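Long-range contacts in hemolysin-related protein (Vibrio cholerae O1 biovar El Tor str. N16961, PDB 5V6K), which probably binds glycans through this C-terminal beta-prism lectin domain of a longer hemolysin-related protein, here holding mannose in a saccharide pocket: residues V70-Y75 against N105-T110; F31-I36 against Y80-I85. All coordinates share one frame; numbering follows the deposited sequence.

Contact 1. Residues V70-Y75 against N105-T110; sequences VTSGLY and NKKVET. With MAN (alpha-D-mannopyranose), chain B.
Ser-72 and Lys-107 form a hydrogen-bonded antiparallel pair, with Ser-72 N giving to Lys-107 O (3.0 Å) and Lys-107 N to Ser-72 O (2.7 Å). Val-70 and Glu-109 form the next such pair; Val-70 N points almost straight at Glu-109 O (2.8 Å, 179° at the hydrogen). On the face of these four residues, CG of Lys-107 sits between its backbone N and carbonyl carbon (chi1 67°), and the extended chain beyond it carries CE over Ser-72 CB at 3.9 Å. Its NZ forms a salt bridge along the same strand to Glu-109 OE2 (3.0 Å), arriving from above the carboxylate plane. A water bridges the same face: it accepts from Ser-72 OG and donates to Val-70 O and Glu-109 OE1. On the other face Thr-71 turns CG2 anti to its backbone N, which lays the methyl against Lys-106 CB (4.1 Å), while its OG1 meets Val-108 CG2. Beyond them, Leu-74 and Asn-105 run side by side, CD2 of Leu-74 3.9 Å from OD1 of Asn-105. Strand 106-112 is an edge strand of its four-stranded sheet, and strand 80-89 flanks strand 65-75 on its other side; strand 7-8 adds Gly-8, whose backbone bonds both Lys-107 NZ and Glu-109 OE1.

Contact 2. Residues F31-I36 against Y80-I85; sequences FAIDAI and YHIVAI. With MAN (alpha-D-mannopyranose), chain B.
Ile-33 meets Ile-82 by both backbone and side chain. A single hydrogen bond spans the segments: Ile-33 N gives to Ile-82 O at 3.2 Å, bent to 152° at the hydrogen. One residue earlier, Ala-32 CA approaches Val-83 O at 3.2 Å in a CA-H...O contact. The strands themselves lie nearly perpendicular (84°), which limits backbone pairing to this corner.

The apolar contacts centre on Ile-33. Its CG1, anti to the carbonyl carbon (chi1 -60°), lies across Ile-82 CG2 at 3.7 Å and also touches Ile-85 CD1 at 4.1 Å. Ile-36 CD1 approaches that same Ile-85 methyl more loosely, and Ala-32 CB packs on Val-83 CG1. Phe-134 of strand 131-137 touches Ile-36, Ile-82 and Ile-85, extending this aliphatic cluster toward another sheet.

Sugar contacts fall on the first segment. Phe-31 N donates to mannose O5 (3.0 Å), and the Phe-31 ring presents one face to C1 of the sugar. Ala-32 N donates to mannose O6 (2.8 Å). Asp-34 lies beside O6, with OD1 2.8 Å from mannose O6, and beside O4, although its OD2 comes implausibly close to O4 and is doubtful in detail. Gly-53, Gly-54 and the carbonyl of Thr-51 complete the polar grip. Backbone amides at O5 and O6 and an aspartate beside O4 and O6 resemble the mannose site of jacalin-type beta-prism lectins; here the Phe-31 face at C1 adds to it, at one end of the prism, beside the corner where the two sheets meet.

How the contacts relate
Contacts 1 and 2 share one sheet, since strands 65-75 and 80-89 are neighbours in it: Thr-71 of contact 1 probably bonds through its N to Ala-84 O and through its O to Val-83 N. Their centres lie about 9 Å apart. Contact 1 joins strands at the sheet's edge by regular antiparallel bonds and a bridging water, with a salt bridge running along the outer strand and several residues exposed. Contact 2 is buried and runs between sheets, relying mostly on aliphatic packing and one backbone bond. Both touch the mannose, but unequally: segment 31-36 supplies hydrogen bonds, whereas 70-75 adds Tyr-75, whose OH lies 3.4 Å from mannose C6.

Contact 1. Residues V70-Y75 against N105-T110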
ATOM      1  N   VAL A  70      -2.131  -0.081  -8.486  1.00 11.81           N
ATOM      2  CA  VAL A  70      -1.379  -1.036  -7.674  1.00  8.84           C
ATOM      3  C   VAL A  70      -0.766  -2.085  -8.591  1.00 11.80           C
ATOM      4  O   VAL A  70      -1.487  -2.798  -9.299  1.00 12.98           O
ATOM      5  CB  VAL A  70      -2.275  -1.704  -6.617  1.00 11.86           C
ATOM      6  CG1 VAL A  70      -1.465  -2.671  -5.756  1.00 13.21           C
ATOM      7  CG2 VAL A  70      -2.964  -0.656  -5.755  1.00 14.65           C
ATOM      8  N   THR A  71       0.558  -2.202  -8.562  1.00 11.34           N
ATOM      9  CA  THR A  71       1.262  -3.220  -9.333  1.00 11.15           C
ATOM     10  C   THR A  71       1.709  -4.331  -8.394  1.00 11.30           C
ATOM     11  O   THR A  71       2.341  -4.069  -7.365  1.00 11.46           O
ATOM     12  CB  THR A  71       2.475  -2.640 -10.069  1.00 11.50           C
ATOM     13  OG1 THR A  71       2.057  -1.585 -10.941  1.00 12.66           O
ATOM     14  CG2 THR A  71       3.166  -3.718 -10.908  1.00 14.75           C
ATOM     15  N   SER A  72       1.374  -5.565  -8.751  1.00  9.69           N
ATOM     16  CA  SER A  72       1.801  -6.743  -8.011  1.00 10.45           C
ATOM     17  C   SER A  72       2.456  -7.718  -8.978  1.00 10.79           C
ATOM     18  O   SER A  72       2.150  -7.726 -10.172  1.00 16.01           O
ATOM     19  CB  SER A  72       0.616  -7.410  -7.303  1.00 11.14           C
ATOM     20  OG  SER A  72      -0.100  -6.476  -6.513  1.00 19.00           O
ATOM     21  N   GLY A  73       3.360  -8.542  -8.460  1.00 11.76           N
ATOM     22  CA  GLY A  73       4.021  -9.517  -9.307  1.00 13.67           C
ATOM     23  C   GLY A  73       5.002 -10.357  -8.518  1.00 11.63           C
ATOM     24  O   GLY A  73       5.075 -10.275  -7.291  1.00 10.59           O
ATOM     25  N   LEU A  74       5.760 -11.168  -9.252  1.00 11.19           N
ATOM     26  CA  LEU A  74       6.784 -12.029  -8.660  1.00 10.06           C
ATOM     27  C   LEU A  74       8.029 -11.190  -8.398  1.00 10.04           C
ATOM     28  O   LEU A  74       8.794 -10.881  -9.315  1.00 12.07           O
ATOM     29  CB  LEU A  74       7.087 -13.209  -9.577  1.00 13.79           C
ATOM     30  CG  LEU A  74       8.136 -14.209  -9.082  1.00 15.67           C
ATOM     31  CD1 LEU A  74       7.726 -14.816  -7.738  1.00 12.97           C
ATOM     32  CD2 LEU A  74       8.363 -15.300 -10.133  1.00 17.38           C
ATOM     33  N   TYR A  75       8.231 -10.824  -7.135  1.00  9.01           N
ATOM     34  CA  TYR A  75       9.386 -10.026  -6.738  1.00  9.17           C
ATOM     35  C   TYR A  75      10.680 -10.805  -6.954  1.00 11.67           C
ATOM     36  O   TYR A  75      10.756 -12.008  -6.687  1.00  9.26           O
ATOM     37  CB  TYR A  75       9.237  -9.617  -5.274  1.00  9.85           C
ATOM     38  CG  TYR A  75      10.288  -8.669  -4.738  1.00  9.66           C
ATOM     39  CD1 TYR A  75      10.599  -7.486  -5.397  1.00 10.59           C
ATOM     40  CD2 TYR A  75      10.936  -8.940  -3.542  1.00  9.44           C
ATOM     41  CE1 TYR A  75      11.550  -6.611  -4.888  1.00 11.08           C
ATOM     42  CE2 TYR A  75      11.879  -8.074  -3.026  1.00 11.38           C
ATOM     43  CZ  TYR A  75      12.186  -6.913  -3.700  1.00 10.18           C
ATOM     44  OH  TYR A  75      13.129  -6.060  -3.171  1.00 11.87           O
ATOM     45  N   ASN A 105       5.957 -11.213 -13.978  1.00 15.21           N
ATOM     46  CA  ASN A 105       4.574 -11.676 -13.859  1.00 14.84           C
ATOM     47  C   ASN A 105       3.703 -10.617 -13.188  1.00 15.08           C
ATOM     48  O   ASN A 105       2.984 -10.885 -12.224  1.00 15.80           O
ATOM     49  CB  ASN A 105       4.500 -12.994 -13.086  1.00 16.30           C
ATOM     50  CG  ASN A 105       5.292 -14.105 -13.738  1.00 21.56           C
ATOM     51  OD1 ASN A 105       6.435 -14.369 -13.365  1.00 23.25           O
ATOM     52  ND2 ASN A 105       4.684 -14.778 -14.706  1.00 23.81           N
ATOM     53  N   LYS A 106       3.769  -9.396 -13.708  1.00 15.93           N
ATOM     54  CA  LYS A 106       3.133  -8.260 -13.059  1.00 15.04           C
ATOM     55  C   LYS A 106       1.681  -8.107 -13.498  1.00 17.70           C
ATOM     56  O   LYS A 106       1.334  -8.372 -14.653  1.00 18.32           O
ATOM     57  CB  LYS A 106       3.911  -6.977 -13.357  1.00 14.48           C
ATOM     58  CG  LYS A 106       5.239  -6.885 -12.618  1.00 14.93           C
ATOM     59  CD  LYS A 106       6.070  -5.715 -13.097  1.00 13.29           C
ATOM     60  CE  LYS A 106       6.791  -6.044 -14.393  1.00 20.89           C
ATOM     61  NZ  LYS A 106       7.683  -4.935 -14.812  1.00 25.93           N
ATOM     62  N   LYS A 107       0.833  -7.698 -12.552  1.00 16.25           N
ATOM     63  CA  LYS A 107      -0.542  -7.292 -12.818  1.00 14.03           C
ATOM     64  C   LYS A 107      -0.745  -5.876 -12.293  1.00 13.86           C
ATOM     65  O   LYS A 107      -0.062  -5.441 -11.361  1.00 13.07           O
ATOM     66  CB  LYS A 107      -1.560  -8.245 -12.160  1.00 18.70           C
ATOM     67  CG  LYS A 107      -1.566  -8.225 -10.631  1.00 17.30           C
ATOM     68  CD  LYS A 107      -2.715  -9.056 -10.064  1.00 21.87           C
ATOM     69  CE  LYS A 107      -2.798  -8.934  -8.544  1.00 20.26           C
ATOM     70  NZ  LYS A 107      -4.004  -9.608  -7.967  1.00 25.53           N
ATOM     71  N   VAL A 108      -1.681  -5.149 -12.897  1.00 13.38           N
ATOM     72  CA  VAL A 108      -1.987  -3.782 -12.486  1.00 12.33           C
ATOM     73  C   VAL A 108      -3.470  -3.697 -12.159  1.00 14.66           C
ATOM     74  O   VAL A 108      -4.315  -4.065 -12.983  1.00 13.84           O
ATOM     75  CB  VAL A 108      -1.606  -2.752 -13.567  1.00 14.14           C
ATOM     76  CG1 VAL A 108      -1.732  -1.340 -13.017  1.00 16.90           C
ATOM     77  CG2 VAL A 108      -0.190  -2.993 -14.072  1.00 18.57           C
ATOM     78  N   GLU A 109      -3.778  -3.210 -10.958  1.00 12.29           N
ATOM     79  CA  GLU A 109      -5.148  -3.031 -10.494  1.00 14.58           C
ATOM     80  C   GLU A 109      -5.383  -1.550 -10.233  1.00 14.80           C
ATOM     81  O   GLU A 109      -4.605  -0.908  -9.519  1.00 15.18           O
ATOM     82  CB  GLU A 109      -5.409  -3.870  -9.237  1.00 15.68           C
ATOM     83  CG  GLU A 109      -5.390  -5.381  -9.519  1.00 18.63           C
ATOM     84  CD  GLU A 109      -5.282  -6.247  -8.273  1.00 18.19           C
ATOM     85  OE1 GLU A 109      -4.505  -5.897  -7.361  1.00 14.95           O
ATOM     86  OE2 GLU A 109      -5.967  -7.291  -8.215  1.00 19.39           O
ATOM     87  N   THR A 110      -6.441  -1.005 -10.833  1.00 13.17           N
ATOM     88  CA  THR A 110      -6.743   0.418 -10.766  1.00 15.82           C
ATOM     89  C   THR A 110      -8.073   0.621 -10.056  1.00 14.85           C
ATOM     90  O   THR A 110      -9.037  -0.110 -10.301  1.00 16.96           O
ATOM     91  CB  THR A 110      -6.794   1.034 -12.167  1.00 14.87           C
ATOM     92  OG1 THR A 110      -5.600   0.695 -12.881  1.00 13.12           O
ATOM     93  CG2 THR A 110      -6.924   2.555 -12.088  1.00 12.29           C
TER
HETATM   94  C1  MAN B   1      15.331  -2.734  -1.353  0.65 16.18           C
HETATM   95  C2  MAN B   1      15.709  -2.095  -0.005  0.65 16.61           C
HETATM   96  C3  MAN B   1      15.004  -2.804   1.153  0.65 14.98           C
HETATM   97  C4  MAN B   1      13.504  -3.009   0.863  0.65 13.30           C
HETATM   98  C5  MAN B   1      13.315  -3.702  -0.490  0.65 13.64           C
HETATM   99  C6  MAN B   1      11.851  -3.864  -0.862  0.65 12.29           C
HETATM  100  O1  MAN B   1      16.045  -3.952  -1.435  0.65 18.36           O
HETATM  101  O2  MAN B   1      15.262  -0.725   0.059  0.65 14.82           O
HETATM  102  O3  MAN B   1      15.177  -2.084   2.377  0.65 16.62           O
HETATM  103  O4  MAN B   1      12.917  -3.812   1.872  0.65 12.69           O
HETATM  104  O5  MAN B   1      13.943  -2.911  -1.510  0.65 14.24           O
HETATM  105  O6  MAN B   1      11.268  -2.562  -0.987  0.65 10.18           O
HETATM  106  O   HOH W   1      -1.936  -5.427  -8.244  1.00 13.73           O

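Contact 2. Residues F31-I36 against Y80-I85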
ATOM      1  N   PHE A  31      12.357  -1.213  -3.432  1.00 12.63           N
ATOM      2  CA  PHE A  31      12.050  -1.941  -4.657  1.00 11.80           C
ATOM      3  C   PHE A  31      10.646  -2.540  -4.641  1.00 11.97           C
ATOM      4  O   PHE A  31      10.161  -2.969  -5.695  1.00 10.79           O
ATOM      5  CB  PHE A  31      13.079  -3.057  -4.874  1.00 14.65           C
ATOM      6  CG  PHE A  31      14.504  -2.570  -4.997  1.00 13.69           C
ATOM      7  CD1 PHE A  31      14.790  -1.283  -5.431  1.00 16.17           C
ATOM      8  CD2 PHE A  31      15.561  -3.411  -4.682  1.00 15.73           C
ATOM      9  CE1 PHE A  31      16.100  -0.848  -5.543  1.00 16.79           C
ATOM     10  CE2 PHE A  31      16.872  -2.982  -4.793  1.00 13.59           C
ATOM     11  CZ  PHE A  31      17.142  -1.699  -5.225  1.00 14.51           C
ATOM     12  N   ALA A  32       9.992  -2.582  -3.483  1.00 10.70           N
ATOM     13  CA  ALA A  32       8.633  -3.097  -3.351  1.00  8.99           C
ATOM     14  C   ALA A  32       7.935  -2.293  -2.258  1.00  9.45           C
ATOM     15  O   ALA A  32       8.430  -1.248  -1.826  1.00 10.65           O
ATOM     16  CB  ALA A  32       8.653  -4.603  -3.056  1.00 10.30           C
ATOM     17  N   ILE A  33       6.786  -2.778  -1.797  1.00 10.40           N
ATOM     18  CA  ILE A  33       6.070  -2.152  -0.690  1.00  9.17           C
ATOM     19  C   ILE A  33       6.358  -2.973   0.559  1.00 11.67           C
ATOM     20  O   ILE A  33       5.963  -4.140   0.655  1.00  9.97           O
ATOM     21  CB  ILE A  33       4.562  -2.046  -0.961  1.00  8.41           C
ATOM     22  CG1 ILE A  33       4.294  -1.203  -2.213  1.00 12.02           C
ATOM     23  CG2 ILE A  33       3.839  -1.448   0.253  1.00 11.00           C
ATOM     24  CD1 ILE A  33       4.770   0.250  -2.129  1.00 14.86           C
ATOM     25  N   ASP A  34       7.050  -2.356   1.521  1.00 11.39           N
ATOM     26  CA  ASP A  34       7.489  -3.048   2.727  1.00  9.67           C
ATOM     27  C   ASP A  34       6.460  -3.019   3.847  1.00 11.43           C
ATOM     28  O   ASP A  34       6.363  -3.988   4.609  1.00 10.65           O
ATOM     29  CB  ASP A  34       8.782  -2.427   3.251  1.00 12.14           C
ATOM     30  CG  ASP A  34       9.929  -2.576   2.284  1.00 12.44           C
ATOM     31  OD1 ASP A  34      10.078  -1.711   1.398  1.00 11.24           O
ATOM     32  OD2 ASP A  34      10.676  -3.563   2.413  1.00 11.58           O
ATOM     33  N   ALA A  35       5.707  -1.930   3.982  1.00 12.36           N
ATOM     34  CA  ALA A  35       4.810  -1.782   5.118  1.00 10.97           C
ATOM     35  C   ALA A  35       3.802  -0.675   4.844  1.00 11.09           C
ATOM     36  O   ALA A  35       4.095   0.291   4.135  1.00 13.36           O
ATOM     37  CB  ALA A  35       5.593  -1.477   6.400  1.00 11.44           C
ATOM     38  N   ILE A  36       2.613  -0.827   5.429  1.00 12.29           N
ATOM     39  CA  ILE A  36       1.539   0.155   5.320  1.00 11.37           C
ATOM     40  C   ILE A  36       0.946   0.374   6.703  1.00  9.54           C
ATOM     41  O   ILE A  36       0.744  -0.582   7.459  1.00 11.47           O
ATOM     42  CB  ILE A  36       0.442  -0.298   4.328  1.00 11.29           C
ATOM     43  CG1 ILE A  36       0.962  -0.216   2.893  1.00 12.08           C
ATOM     44  CG2 ILE A  36      -0.835   0.551   4.486  1.00  8.23           C
ATOM     45  CD1 ILE A  36       0.014  -0.778   1.849  1.00 11.88           C
ATOM     46  N   TYR A  80       5.193 -13.481  -4.498  1.00 12.15           N
ATOM     47  CA  TYR A  80       4.269 -12.496  -5.047  1.00  9.11           C
ATOM     48  C   TYR A  80       3.892 -11.486  -3.970  1.00 10.75           C
ATOM     49  O   TYR A  80       3.457 -11.870  -2.879  1.00 10.34           O
ATOM     50  CB  TYR A  80       3.010 -13.174  -5.593  1.00 14.21           C
ATOM     51  CG  TYR A  80       3.208 -13.828  -6.936  1.00 14.25           C
ATOM     52  CD1 TYR A  80       3.044 -13.106  -8.108  1.00 14.99           C
ATOM     53  CD2 TYR A  80       3.566 -15.165  -7.034  1.00 15.10           C
ATOM     54  CE1 TYR A  80       3.230 -13.695  -9.343  1.00 16.77           C
ATOM     55  CE2 TYR A  80       3.751 -15.763  -8.269  1.00 18.95           C
ATOM     56  CZ  TYR A  80       3.582 -15.021  -9.417  1.00 16.36           C
ATOM     57  OH  TYR A  80       3.766 -15.603 -10.649  1.00 22.62           O
ATOM     58  N   HIS A  81       4.058 -10.200  -4.280  1.00 10.33           N
ATOM     59  CA  HIS A  81       3.711  -9.122  -3.361  1.00  8.08           C
ATOM     60  C   HIS A  81       3.219  -7.927  -4.167  1.00 10.10           C
ATOM     61  O   HIS A  81       3.263  -7.919  -5.401  1.00  9.43           O
ATOM     62  CB  HIS A  81       4.907  -8.697  -2.500  1.00  9.17           C
ATOM     63  CG  HIS A  81       5.767  -9.833  -2.042  1.00 10.53           C
ATOM     64  ND1 HIS A  81       5.526 -10.531  -0.879  1.00 10.61           N
ATOM     65  CD2 HIS A  81       6.877 -10.385  -2.587  1.00 12.22           C
ATOM     66  CE1 HIS A  81       6.446 -11.467  -0.729  1.00 10.16           C
ATOM     67  NE2 HIS A  81       7.279 -11.399  -1.753  1.00  8.52           N
ATOM     68  N   ILE A  82       2.768  -6.901  -3.454  1.00  9.95           N
ATOM     69  CA  ILE A  82       2.594  -5.582  -4.051  1.00 10.53           C
ATOM     70  C   ILE A  82       3.967  -4.931  -4.134  1.00  9.36           C
ATOM     71  O   ILE A  82       4.651  -4.772  -3.119  1.00 10.76           O
ATOM     72  CB  ILE A  82       1.621  -4.719  -3.235  1.00 10.46           C
ATOM     73  CG1 ILE A  82       0.216  -5.321  -3.287  1.00 10.48           C
ATOM     74  CG2 ILE A  82       1.624  -3.280  -3.761  1.00 10.93           C
ATOM     75  CD1 ILE A  82      -0.822  -4.590  -2.445  1.00 14.80           C
ATOM     76  N   VAL A  83       4.377  -4.560  -5.344  1.00  8.35           N
ATOM     77  CA  VAL A  83       5.697  -3.984  -5.553  1.00 10.71           C
ATOM     78  C   VAL A  83       5.654  -2.482  -5.815  1.00 10.69           C
ATOM     79  O   VAL A  83       6.667  -1.805  -5.581  1.00 12.06           O
ATOM     80  CB  VAL A  83       6.445  -4.710  -6.692  1.00  8.00           C
ATOM     81  CG1 VAL A  83       6.732  -6.149  -6.288  1.00 10.58           C
ATOM     82  CG2 VAL A  83       5.644  -4.667  -7.997  1.00  8.84           C
ATOM     83  N   ALA A  84       4.527  -1.932  -6.266  1.00 12.93           N
ATOM     84  CA  ALA A  84       4.433  -0.502  -6.511  1.00  9.84           C
ATOM     85  C   ALA A  84       2.991  -0.043  -6.362  1.00 10.02           C
ATOM     86  O   ALA A  84       2.060  -0.759  -6.742  1.00  9.49           O
ATOM     87  CB  ALA A  84       4.947  -0.144  -7.911  1.00 10.43           C
ATOM     88  N   ILE A  85       2.817   1.163  -5.824  1.00 11.20           N
ATOM     89  CA  ILE A  85       1.527   1.839  -5.791  1.00 11.19           C
ATOM     90  C   ILE A  85       1.724   3.261  -6.293  1.00 11.86           C
ATOM     91  O   ILE A  85       2.565   3.997  -5.765  1.00 11.45           O
ATOM     92  CB  ILE A  85       0.910   1.864  -4.378  1.00  9.40           C
ATOM     93  CG1 ILE A  85       0.816   0.457  -3.787  1.00 11.19           C
ATOM     94  CG2 ILE A  85      -0.481   2.505  -4.422  1.00 10.50           C
ATOM     95  CD1 ILE A  85       0.564   0.450  -2.295  1.00 11.15           C
TER
HETATM   96  C1  MAN B   1      15.331  -2.734  -1.353  0.65 16.18           C
HETATM   97  C2  MAN B   1      15.709  -2.095  -0.005  0.65 16.61           C
HETATM   98  C3  MAN B   1      15.004  -2.804   1.153  0.65 14.98           C
HETATM   99  C4  MAN B   1      13.504  -3.009   0.863  0.65 13.30           C
HETATM  100  C5  MAN B   1      13.315  -3.702  -0.490  0.65 13.64           C
HETATM  101  C6  MAN B   1      11.851  -3.864  -0.862  0.65 12.29           C
HETATM  102  O1  MAN B   1      16.045  -3.952  -1.435  0.65 18.36           O
HETATM  103  O2  MAN B   1      15.262  -0.725   0.059  0.65 14.82           O
HETATM  104  O3  MAN B   1      15.177  -2.084   2.377  0.65 16.62           O
HETATM  105  O4  MAN B   1      12.917  -3.812   1.872  0.65 12.69           O
HETATM  106  O5  MAN B   1      13.943  -2.911  -1.510  0.65 14.24           O
HETATM  107  O6  MAN B   1      11.268  -2.562  -0.987  0.65 10.18           O